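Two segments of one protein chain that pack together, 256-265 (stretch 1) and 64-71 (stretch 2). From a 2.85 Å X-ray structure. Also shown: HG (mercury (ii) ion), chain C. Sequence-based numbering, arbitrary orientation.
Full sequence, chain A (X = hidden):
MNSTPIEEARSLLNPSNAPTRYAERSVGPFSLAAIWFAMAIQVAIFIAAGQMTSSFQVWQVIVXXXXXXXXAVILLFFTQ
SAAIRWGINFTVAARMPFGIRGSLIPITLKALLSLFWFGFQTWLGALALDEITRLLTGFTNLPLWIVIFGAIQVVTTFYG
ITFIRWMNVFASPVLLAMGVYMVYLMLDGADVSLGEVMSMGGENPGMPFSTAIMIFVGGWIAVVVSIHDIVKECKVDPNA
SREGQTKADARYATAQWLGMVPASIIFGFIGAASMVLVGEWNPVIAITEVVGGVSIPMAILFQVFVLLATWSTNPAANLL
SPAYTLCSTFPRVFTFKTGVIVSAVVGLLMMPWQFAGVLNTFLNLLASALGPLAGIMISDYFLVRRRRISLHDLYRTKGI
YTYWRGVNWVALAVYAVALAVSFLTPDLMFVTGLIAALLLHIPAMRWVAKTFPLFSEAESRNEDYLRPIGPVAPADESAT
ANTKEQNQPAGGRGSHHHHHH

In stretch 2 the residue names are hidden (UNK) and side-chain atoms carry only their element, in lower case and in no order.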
# COMPACT_ATOMS: atom_id res chain seq x y z
N GLN A 256 -2.70 -1.41 13.24
CA GLN A 256 -2.63 -1.94 11.89
C GLN A 256 -2.36 -3.43 11.95
O GLN A 256 -2.81 -4.20 11.10
CB GLN A 256 -1.57 -1.21 11.10
CG GLN A 256 -1.94 0.24 10.92
CD GLN A 256 -0.81 1.11 10.43
OE1 GLN A 256 0.22 1.25 11.09
NE2 GLN A 256 -1.02 1.76 9.28
N TRP A 257 -1.65 -3.84 12.99
CA TRP A 257 -1.33 -5.25 13.17
C TRP A 257 -2.58 -6.07 13.50
O TRP A 257 -2.77 -7.14 12.94
CB TRP A 257 -0.24 -5.42 14.24
CG TRP A 257 0.33 -6.83 14.33
CD1 TRP A 257 1.42 -7.32 13.66
CD2 TRP A 257 -0.17 -7.90 15.13
NE1 TRP A 257 1.63 -8.64 14.00
CE2 TRP A 257 0.67 -9.02 14.90
CE3 TRP A 257 -1.23 -8.03 16.03
CZ2 TRP A 257 0.46 -10.25 15.53
CZ3 TRP A 257 -1.43 -9.24 16.67
CH2 TRP A 257 -0.58 -10.34 16.41
N LEU A 258 -3.43 -5.59 14.40
CA LEU A 258 -4.60 -6.37 14.80
C LEU A 258 -5.61 -6.33 13.69
O LEU A 258 -6.58 -7.07 13.71
CB LEU A 258 -5.22 -5.84 16.09
CG LEU A 258 -4.41 -6.06 17.37
CD1 LEU A 258 -4.41 -4.81 18.24
CD2 LEU A 258 -4.92 -7.26 18.14
N GLY A 259 -5.40 -5.46 12.72
CA GLY A 259 -6.29 -5.36 11.58
C GLY A 259 -5.91 -6.29 10.43
O GLY A 259 -6.79 -6.93 9.84
N MET A 260 -4.61 -6.38 10.12
CA MET A 260 -4.10 -7.10 8.95
C MET A 260 -3.75 -8.59 9.17
O MET A 260 -3.81 -9.39 8.25
CB MET A 260 -2.94 -6.33 8.31
CG MET A 260 -1.72 -6.13 9.21
SD MET A 260 -0.26 -5.44 8.32
CE MET A 260 0.02 -6.76 7.15
N VAL A 261 -3.38 -8.96 10.39
CA VAL A 261 -3.08 -10.36 10.70
C VAL A 261 -4.32 -11.28 10.61
O VAL A 261 -4.42 -12.09 9.68
CB VAL A 261 -2.33 -10.51 12.06
CG1 VAL A 261 -2.18 -11.94 12.42
CG2 VAL A 261 -0.98 -9.86 11.98
N PRO A 262 -5.29 -11.16 11.56
CA PRO A 262 -6.46 -12.04 11.50
C PRO A 262 -7.21 -11.99 10.16
O PRO A 262 -7.80 -12.99 9.76
CB PRO A 262 -7.35 -11.53 12.65
CG PRO A 262 -6.83 -10.20 12.96
CD PRO A 262 -5.36 -10.30 12.75
N ALA A 263 -7.21 -10.86 9.47
CA ALA A 263 -7.84 -10.86 8.16
C ALA A 263 -7.04 -11.70 7.17
O ALA A 263 -7.58 -12.54 6.47
CB ALA A 263 -8.01 -9.44 7.63
N SER A 264 -5.73 -11.50 7.11
CA SER A 264 -4.98 -12.16 6.05
C SER A 264 -4.61 -13.61 6.39
O SER A 264 -4.28 -14.38 5.49
CB SER A 264 -3.77 -11.33 5.62
OG SER A 264 -2.72 -11.56 6.51
N ILE A 265 -4.69 -13.99 7.67
CA ILE A 265 -4.55 -15.39 8.08
C ILE A 265 -5.78 -16.23 7.70
O ILE A 265 -5.65 -17.33 7.16
CB ILE A 265 -4.27 -15.49 9.60
CG1 ILE A 265 -2.79 -15.28 9.88
CG2 ILE A 265 -4.71 -16.83 10.18
CD1 ILE A 265 -2.42 -15.64 11.29
N UNK A 64 4.19 -18.21 7.94
CA UNK A 64 4.90 -17.27 7.04
C UNK A 64 4.09 -15.97 6.79
O UNK A 64 4.65 -14.90 6.55
c UNK A 64 5.25 -17.95 5.72
N UNK A 65 2.77 -16.10 6.84
CA UNK A 65 1.86 -14.98 6.70
C UNK A 65 1.85 -14.06 7.94
O UNK A 65 2.06 -12.85 7.81
c UNK A 65 -0.65 -14.49 6.81
c UNK A 65 -0.95 -16.67 4.63
c UNK A 65 0.33 -15.91 4.93
c UNK A 65 0.44 -15.51 6.40
N UNK A 66 1.62 -14.64 9.12
CA UNK A 66 1.73 -13.89 10.38
C UNK A 66 3.10 -13.22 10.54
O UNK A 66 3.19 -12.10 11.02
c UNK A 66 1.42 -14.77 11.57
N UNK A 67 4.16 -13.92 10.15
CA UNK A 67 5.52 -13.38 10.20
C UNK A 67 5.71 -12.25 9.19
O UNK A 67 6.23 -11.18 9.53
c UNK A 67 6.56 -14.49 9.95
N UNK A 68 5.30 -12.48 7.95
CA UNK A 68 5.38 -11.48 6.91
C UNK A 68 4.52 -10.28 7.23
O UNK A 68 4.87 -9.17 6.89
N UNK A 69 3.39 -10.49 7.89
CA UNK A 69 2.56 -9.38 8.39
C UNK A 69 3.27 -8.50 9.42
O UNK A 69 3.14 -7.28 9.42
c UNK A 69 1.25 -9.91 8.99
s UNK A 69 -0.05 -10.01 7.76
N UNK A 70 4.02 -9.16 10.30
CA UNK A 70 4.71 -8.51 11.40
C UNK A 70 5.92 -7.68 10.95
O UNK A 70 6.15 -6.61 11.48
o UNK A 70 3.95 -10.05 13.11
c UNK A 70 5.13 -9.55 12.46
c UNK A 70 6.07 -8.94 13.49
N UNK A 71 6.69 -8.16 9.99
CA UNK A 71 7.81 -7.38 9.48
C UNK A 71 7.29 -6.10 8.79
O UNK A 71 7.93 -5.04 8.87
c UNK A 71 9.65 -9.10 9.30
c UNK A 71 9.95 -10.41 8.62
c UNK A 71 8.70 -8.21 8.50
c UNK A 71 9.50 -7.33 7.55
HG HG C . 0.51 -9.87 5.62

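Position 64 carries a single side-chain carbon, whose CB comes no nearer to stretch 1 than 9.4 Å, to CG1 of I265. One carbon and nothing beyond it defines alanine, A64.

Position 65 has four carbons, forked at the first, with one arm two carbons long. Its CA-to-CB bond points toward stretch 1, and a branch carbon lies near S264 and I265. Beta-branching with unequal arms, all carbon, identifies isoleucine, I65. The closest contacts come from CG2 of I65: it is 3.6 Å from OG of S264 and 3.8 Å from CG1 of I265.

Position 66 again shows one carbon, directed sideways, with its CB 3.9 Å from CD1 of I265. It is alanine, A66, and its CA is 6.0 Å from the CA of V261.

Position 67 also has one carbon, but its CA-to-CB bond points away and nothing on stretch 1 is touched. It is alanine, A67.

Position 68 has backbone atoms alone, which makes it glycine, G68. An ideal CB here would have no atom of stretch 1 nearby, but would sit 3.0 Å from the O of A64, so the crowding would come from its own helix.

Position 69 has one carbon followed by one sulfur; its CA-to-CB bond points toward stretch 1. The sulfur lies beside M260 and S264, the carbon beside V261. The sulfur is also 2.2 Å from the HG ion, as expected for a thiolate-type ligand, and the two-atom chain is cysteine, C69. SG of C69 is 3.3 Å from CE of M260 and 3.3 Å from OG of S264, while CB of C69 is 3.7 Å from CG2 of V261. The ion's other ligand lies elsewhere in the structure.

Position 70 has a first carbon bearing one oxygen and one carbon. The oxygen approaches the indole nitrogen of W257, and this branching identifies threonine, T70. NE1 of W257 donates to OG1 of T70 at 2.9 Å with an N-H...acceptor angle of 168°, close to linear; the oxygen lies at the ring edge, near its plane. OG1 of T70 in turn donates to O of A66 at 3.0 Å.

Position 71 has four carbons, forked at the first with one two-carbon arm, and is out of reach of stretch 1. It is isoleucine, I71.

The two helices run nearly antiparallel, at 156°, with axes 9.5 Å apart at closest approach, and bury 376 Å² in total. C69 contributes the largest share, 87 Å², fitting among M260, V261 and S264. Apolar contacts of I265 with I65 and A66 extend the packing one way, and the W257–T70 hydrogen bond fastens the other end.

Stretch 2, residues 64-71: AIAAGCTI
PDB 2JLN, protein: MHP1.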